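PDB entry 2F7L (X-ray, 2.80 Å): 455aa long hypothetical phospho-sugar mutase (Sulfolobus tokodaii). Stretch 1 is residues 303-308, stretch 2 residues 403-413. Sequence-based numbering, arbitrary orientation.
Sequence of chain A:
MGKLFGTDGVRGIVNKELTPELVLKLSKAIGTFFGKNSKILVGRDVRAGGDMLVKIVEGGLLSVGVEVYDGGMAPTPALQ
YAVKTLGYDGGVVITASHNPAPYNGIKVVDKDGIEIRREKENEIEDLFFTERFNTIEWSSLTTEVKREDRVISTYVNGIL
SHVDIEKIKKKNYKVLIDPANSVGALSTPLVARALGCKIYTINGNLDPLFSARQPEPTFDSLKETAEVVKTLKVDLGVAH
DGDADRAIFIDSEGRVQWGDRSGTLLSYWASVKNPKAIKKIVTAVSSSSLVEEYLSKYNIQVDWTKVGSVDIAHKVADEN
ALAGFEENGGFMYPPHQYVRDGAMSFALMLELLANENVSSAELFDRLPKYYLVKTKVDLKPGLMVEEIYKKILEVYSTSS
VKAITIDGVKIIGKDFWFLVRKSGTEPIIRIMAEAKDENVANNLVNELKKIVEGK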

ATOM      1  N   ASP A 303     -17.660  -0.260   0.914  1.00 46.99           N
ATOM      2  CA  ASP A 303     -17.656  -0.701   2.296  1.00 46.08           C
ATOM      3  C   ASP A 303     -16.539   0.007   3.035  1.00 44.09           C
ATOM      4  O   ASP A 303     -15.373  -0.294   2.829  1.00 44.90           O
ATOM      5  CB  ASP A 303     -17.445  -2.208   2.367  1.00 48.03           C
ATOM      6  CG  ASP A 303     -18.715  -2.981   2.098  1.00 50.15           C
ATOM      7  OD1 ASP A 303     -19.711  -2.759   2.829  1.00 50.61           O
ATOM      8  OD2 ASP A 303     -18.718  -3.811   1.160  1.00 52.17           O
ATOM      9  N   TRP A 304     -16.885   0.954   3.888  1.00 41.64           N
ATOM     10  CA  TRP A 304     -15.870   1.697   4.623  1.00 40.42           C
ATOM     11  C   TRP A 304     -15.219   0.831   5.682  1.00 39.68           C
ATOM     12  O   TRP A 304     -15.857  -0.063   6.213  1.00 39.82           O
ATOM     13  CB  TRP A 304     -16.488   2.939   5.267  1.00 39.73           C
ATOM     14  CG  TRP A 304     -16.975   3.916   4.253  1.00 39.69           C
ATOM     15  CD1 TRP A 304     -18.263   4.090   3.831  1.00 39.70           C
ATOM     16  CD2 TRP A 304     -16.176   4.834   3.495  1.00 39.45           C
ATOM     17  NE1 TRP A 304     -18.315   5.060   2.857  1.00 40.00           N
ATOM     18  CE2 TRP A 304     -17.049   5.533   2.631  1.00 39.77           C
ATOM     19  CE3 TRP A 304     -14.809   5.137   3.463  1.00 39.01           C
ATOM     20  CZ2 TRP A 304     -16.597   6.521   1.740  1.00 40.07           C
ATOM     21  CZ3 TRP A 304     -14.356   6.121   2.578  1.00 39.64           C
ATOM     22  CH2 TRP A 304     -15.250   6.802   1.730  1.00 39.72           C
ATOM     23  N   THR A 305     -13.954   1.097   5.993  1.00 38.80           N
ATOM     24  CA  THR A 305     -13.257   0.296   6.990  1.00 38.33           C
ATOM     25  C   THR A 305     -12.111   1.042   7.677  1.00 37.87           C
ATOM     26  O   THR A 305     -11.853   2.198   7.374  1.00 38.11           O
ATOM     27  CB  THR A 305     -12.739  -1.029   6.338  1.00 38.41           C
ATOM     28  OG1 THR A 305     -12.175  -1.874   7.342  1.00 39.01           O
ATOM     29  CG2 THR A 305     -11.704  -0.750   5.269  1.00 37.90           C
ATOM     30  N   LYS A 306     -11.446   0.382   8.617  1.00 37.58           N
ATOM     31  CA  LYS A 306     -10.327   0.970   9.342  1.00 37.94           C
ATOM     32  C   LYS A 306      -9.214   1.315   8.370  1.00 38.06           C
ATOM     33  O   LYS A 306      -9.207   0.875   7.215  1.00 37.38           O
ATOM     34  CB  LYS A 306      -9.766  -0.016  10.385  1.00 38.07           C
ATOM     35  CG  LYS A 306     -10.780  -0.494  11.392  1.00 41.58           C
ATOM     36  CD  LYS A 306     -10.280  -1.637  12.309  1.00 43.90           C
ATOM     37  CE  LYS A 306     -11.462  -2.303  13.153  1.00 45.27           C
ATOM     38  NZ  LYS A 306     -12.383  -3.272  12.396  1.00 43.54           N
ATOM     39  N   VAL A 307      -8.277   2.117   8.858  1.00 38.27           N
ATOM     40  CA  VAL A 307      -7.104   2.505   8.094  1.00 39.15           C
ATOM     41  C   VAL A 307      -6.125   1.337   8.208  1.00 40.79           C
ATOM     42  O   VAL A 307      -5.888   0.825   9.311  1.00 40.77           O
ATOM     43  CB  VAL A 307      -6.444   3.765   8.702  1.00 38.80           C
ATOM     44  CG1 VAL A 307      -5.059   3.980   8.109  1.00 36.01           C
ATOM     45  CG2 VAL A 307      -7.343   4.977   8.474  1.00 37.48           C
ATOM     46  N   GLY A 308      -5.560   0.916   7.076  1.00 42.49           N
ATOM     47  CA  GLY A 308      -4.610  -0.195   7.075  1.00 43.23           C
ATOM     48  C   GLY A 308      -4.766  -1.116   5.870  1.00 43.92           C
ATOM     49  O   GLY A 308      -5.847  -1.686   5.650  1.00 43.92           O
ATOM     50  N   ALA A 403     -22.718   8.936  10.025  1.00 44.79           N
ATOM     51  CA  ALA A 403     -21.477   8.772  10.741  1.00 43.43           C
ATOM     52  C   ALA A 403     -20.878   7.373  10.701  1.00 42.44           C
ATOM     53  O   ALA A 403     -21.596   6.362  10.699  1.00 41.48           O
ATOM     54  CB  ALA A 403     -21.665   9.209  12.179  1.00 43.70           C
ATOM     55  N   ILE A 404     -19.544   7.339  10.683  1.00 40.41           N
ATOM     56  CA  ILE A 404     -18.799   6.094  10.663  1.00 38.84           C
ATOM     57  C   ILE A 404     -17.729   6.156  11.726  1.00 38.08           C
ATOM     58  O   ILE A 404     -16.772   6.914  11.616  1.00 38.79           O
ATOM     59  CB  ILE A 404     -18.168   5.857   9.288  1.00 37.33           C
ATOM     60  CG1 ILE A 404     -19.269   5.942   8.230  1.00 37.13           C
ATOM     61  CG2 ILE A 404     -17.491   4.502   9.253  1.00 35.22           C
ATOM     62  CD1 ILE A 404     -18.796   5.818   6.812  1.00 38.92           C
ATOM     63  N   THR A 405     -17.893   5.363  12.771  1.00 37.00           N
ATOM     64  CA  THR A 405     -16.924   5.378  13.847  1.00 36.08           C
ATOM     65  C   THR A 405     -16.102   4.102  13.949  1.00 36.92           C
ATOM     66  O   THR A 405     -15.608   3.762  15.030  1.00 37.40           O
ATOM     67  CB  THR A 405     -17.602   5.637  15.203  1.00 34.31           C
ATOM     68  OG1 THR A 405     -18.490   4.563  15.495  1.00 33.35           O
ATOM     69  CG2 THR A 405     -18.374   6.932  15.174  1.00 31.87           C
ATOM     70  N   ILE A 406     -15.937   3.401  12.830  1.00 37.14           N
ATOM     71  CA  ILE A 406     -15.148   2.172  12.838  1.00 37.65           C
ATOM     72  C   ILE A 406     -13.661   2.473  13.134  1.00 38.47           C
ATOM     73  O   ILE A 406     -12.889   1.577  13.465  1.00 39.73           O
ATOM     74  CB  ILE A 406     -15.255   1.428  11.478  1.00 36.96           C
ATOM     75  CG1 ILE A 406     -14.498   0.100  11.537  1.00 36.35           C
ATOM     76  CG2 ILE A 406     -14.675   2.276  10.362  1.00 36.79           C
ATOM     77  CD1 ILE A 406     -15.213  -1.011  12.282  1.00 35.09           C
ATOM     78  N   ASP A 407     -13.264   3.736  13.010  1.00 38.61           N
ATOM     79  CA  ASP A 407     -11.882   4.148  13.252  1.00 38.06           C
ATOM     80  C   ASP A 407     -11.836   5.676  13.323  1.00 37.79           C
ATOM     81  O   ASP A 407     -11.714   6.358  12.307  1.00 37.37           O
ATOM     82  CB  ASP A 407     -10.983   3.638  12.123  1.00 37.54           C
ATOM     83  CG  ASP A 407      -9.538   4.027  12.309  1.00 37.08           C
ATOM     84  OD1 ASP A 407      -9.155   4.414  13.431  1.00 37.15           O
ATOM     85  OD2 ASP A 407      -8.770   3.930  11.337  1.00 37.82           O
ATOM     86  N   GLY A 408     -11.918   6.203  14.535  1.00 37.13           N
ATOM     87  CA  GLY A 408     -11.945   7.638  14.691  1.00 37.02           C
ATOM     88  C   GLY A 408     -13.396   8.025  14.442  1.00 36.97           C
ATOM     89  O   GLY A 408     -14.313   7.322  14.876  1.00 36.33           O
ATOM     90  N   VAL A 409     -13.613   9.132  13.738  1.00 36.68           N
ATOM     91  CA  VAL A 409     -14.962   9.564  13.426  1.00 36.01           C
ATOM     92  C   VAL A 409     -15.011  10.225  12.077  1.00 35.55           C
ATOM     93  O   VAL A 409     -14.423  11.269  11.859  1.00 35.23           O
ATOM     94  CB  VAL A 409     -15.509  10.539  14.479  1.00 37.04           C
ATOM     95  CG1 VAL A 409     -16.741  11.277  13.928  1.00 36.41           C
ATOM     96  CG2 VAL A 409     -15.878   9.764  15.751  1.00 36.53           C
ATOM     97  N   LYS A 410     -15.719   9.587  11.162  1.00 36.23           N
ATOM     98  CA  LYS A 410     -15.865  10.116   9.818  1.00 36.70           C
ATOM     99  C   LYS A 410     -17.295  10.550   9.650  1.00 37.33           C
ATOM    100  O   LYS A 410     -18.224   9.809   9.987  1.00 37.83           O
ATOM    101  CB  LYS A 410     -15.568   9.059   8.754  1.00 35.93           C
ATOM    102  CG  LYS A 410     -15.576   9.631   7.350  1.00 35.53           C
ATOM    103  CD  LYS A 410     -15.801   8.559   6.316  1.00 36.12           C
ATOM    104  CE  LYS A 410     -15.713   9.119   4.903  1.00 36.04           C
ATOM    105  NZ  LYS A 410     -14.327   9.542   4.540  1.00 36.87           N
ATOM    106  N   ILE A 411     -17.472  11.757   9.139  1.00 37.45           N
ATOM    107  CA  ILE A 411     -18.803  12.241   8.902  1.00 37.57           C
ATOM    108  C   ILE A 411     -18.967  12.596   7.454  1.00 38.18           C
ATOM    109  O   ILE A 411     -18.144  13.290   6.873  1.00 38.33           O
ATOM    110  CB  ILE A 411     -19.122  13.427   9.787  1.00 36.98           C
ATOM    111  CG1 ILE A 411     -19.352  12.899  11.199  1.00 35.87           C
ATOM    112  CG2 ILE A 411     -20.336  14.184   9.251  1.00 36.67           C
ATOM    113  CD1 ILE A 411     -20.293  13.696  11.980  1.00 36.48           C
ATOM    114  N   ILE A 412     -20.035  12.089   6.866  1.00 39.13           N
ATOM    115  CA  ILE A 412     -20.302  12.359   5.471  1.00 40.83           C
ATOM    116  C   ILE A 412     -21.613  13.095   5.276  1.00 42.02           C
ATOM    117  O   ILE A 412     -22.672  12.646   5.731  1.00 42.22           O
ATOM    118  CB  ILE A 412     -20.349  11.073   4.662  1.00 40.32           C
ATOM    119  CG1 ILE A 412     -19.066  10.275   4.907  1.00 40.05           C
ATOM    120  CG2 ILE A 412     -20.537  11.411   3.198  1.00 39.34           C
ATOM    121  CD1 ILE A 412     -19.156   8.846   4.451  1.00 40.62           C
ATOM    122  N   GLY A 413     -21.514  14.234   4.597  1.00 42.85           N
ATOM    123  CA  GLY A 413     -22.664  15.064   4.306  1.00 43.70           C
ATOM    124  C   GLY A 413     -22.659  15.435   2.832  1.00 44.34           C
ATOM    125  O   GLY A 413     -21.717  15.114   2.109  1.00 44.90           O
TER

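Stretch 1 ends a strand at Thr-305 and continues as loop. Stretch 2 is a hairpin-like unit: strand residues 403-404, a turn, then strand 409-413. Two backbone hydrogen bonds tie its arms together, from Ile-404 N to Lys-410 O and from Lys-410 N to Ile-404 O, each 2.9 Å. No backbone-to-backbone hydrogen bond links the two stretches. Each of the contacts described here involves a side chain from at least one of the stretches, and several of them reach the backbone of the other. The contact buries 389 Å² in all. The backbones are well apart at Trp-304, whose CA lies 8.0 Å from the CA of Ile-404. They draw together at the turn, where the CA atoms of Lys-306 and Asp-407 are 5.3 Å apart.

Trp-304 contributes the most surface, 89 Å². Its CA-to-CB bond points toward stretch 2, and the m rotamer lays the indole against the paired strands. One ring face is covered by two side chains. Ile-404 CD1 sits over the five-membered ring, 3.9 Å from its centroid, and comes within 3.5 Å of Trp-304 CD1. This is a CH-pi contact, in which a methyl group packs on the pi cloud. Lys-410 CE lies over the six-membered ring, 4.0 Å from its centroid and almost on the ring normal. Lys-410 NZ is 4.4 Å from the same centroid, in an off-centre cation-pi interaction. The lysine thus offers both its last methylene and its charge to the ring. NZ also has a hydrogen-bonding partner elsewhere in the structure. Ile-412 CD1 adds a looser apolar contact, 4.3 Å from Trp-304 CE2.

Ile-406 covers the next largest area, 71 Å². Its CA-to-CB bond points toward stretch 1. Ile-406 CG2 packs 3.9 Å from the backbone C of Thr-305, while Ile-406 CD1 lies 3.6 Å from Lys-306 NZ. Lys-306 runs along this isoleucine, and its CG is 3.6 Å from Ile-406 O. These are packing contacts and no hydrogen bond is formed. The CA-to-CB bond of Thr-305 points away from stretch 2, and the contact is with its backbone.

Asp-407 supplies the polar link. Asp-407 OD2 accepts a hydrogen bond from Val-307 N at 3.1 Å, with an N-H...O angle of 157°. This is the one hydrogen bond across the stretches. It satisfies a loop amide close to where the backbones draw together. The same Asp-407 OD2 lies 3.4 Å from Val-307 CG2 and 3.9 Å from Lys-306 CA. The other carboxylate oxygen, OD1, is hydrogen-bonded elsewhere in the structure.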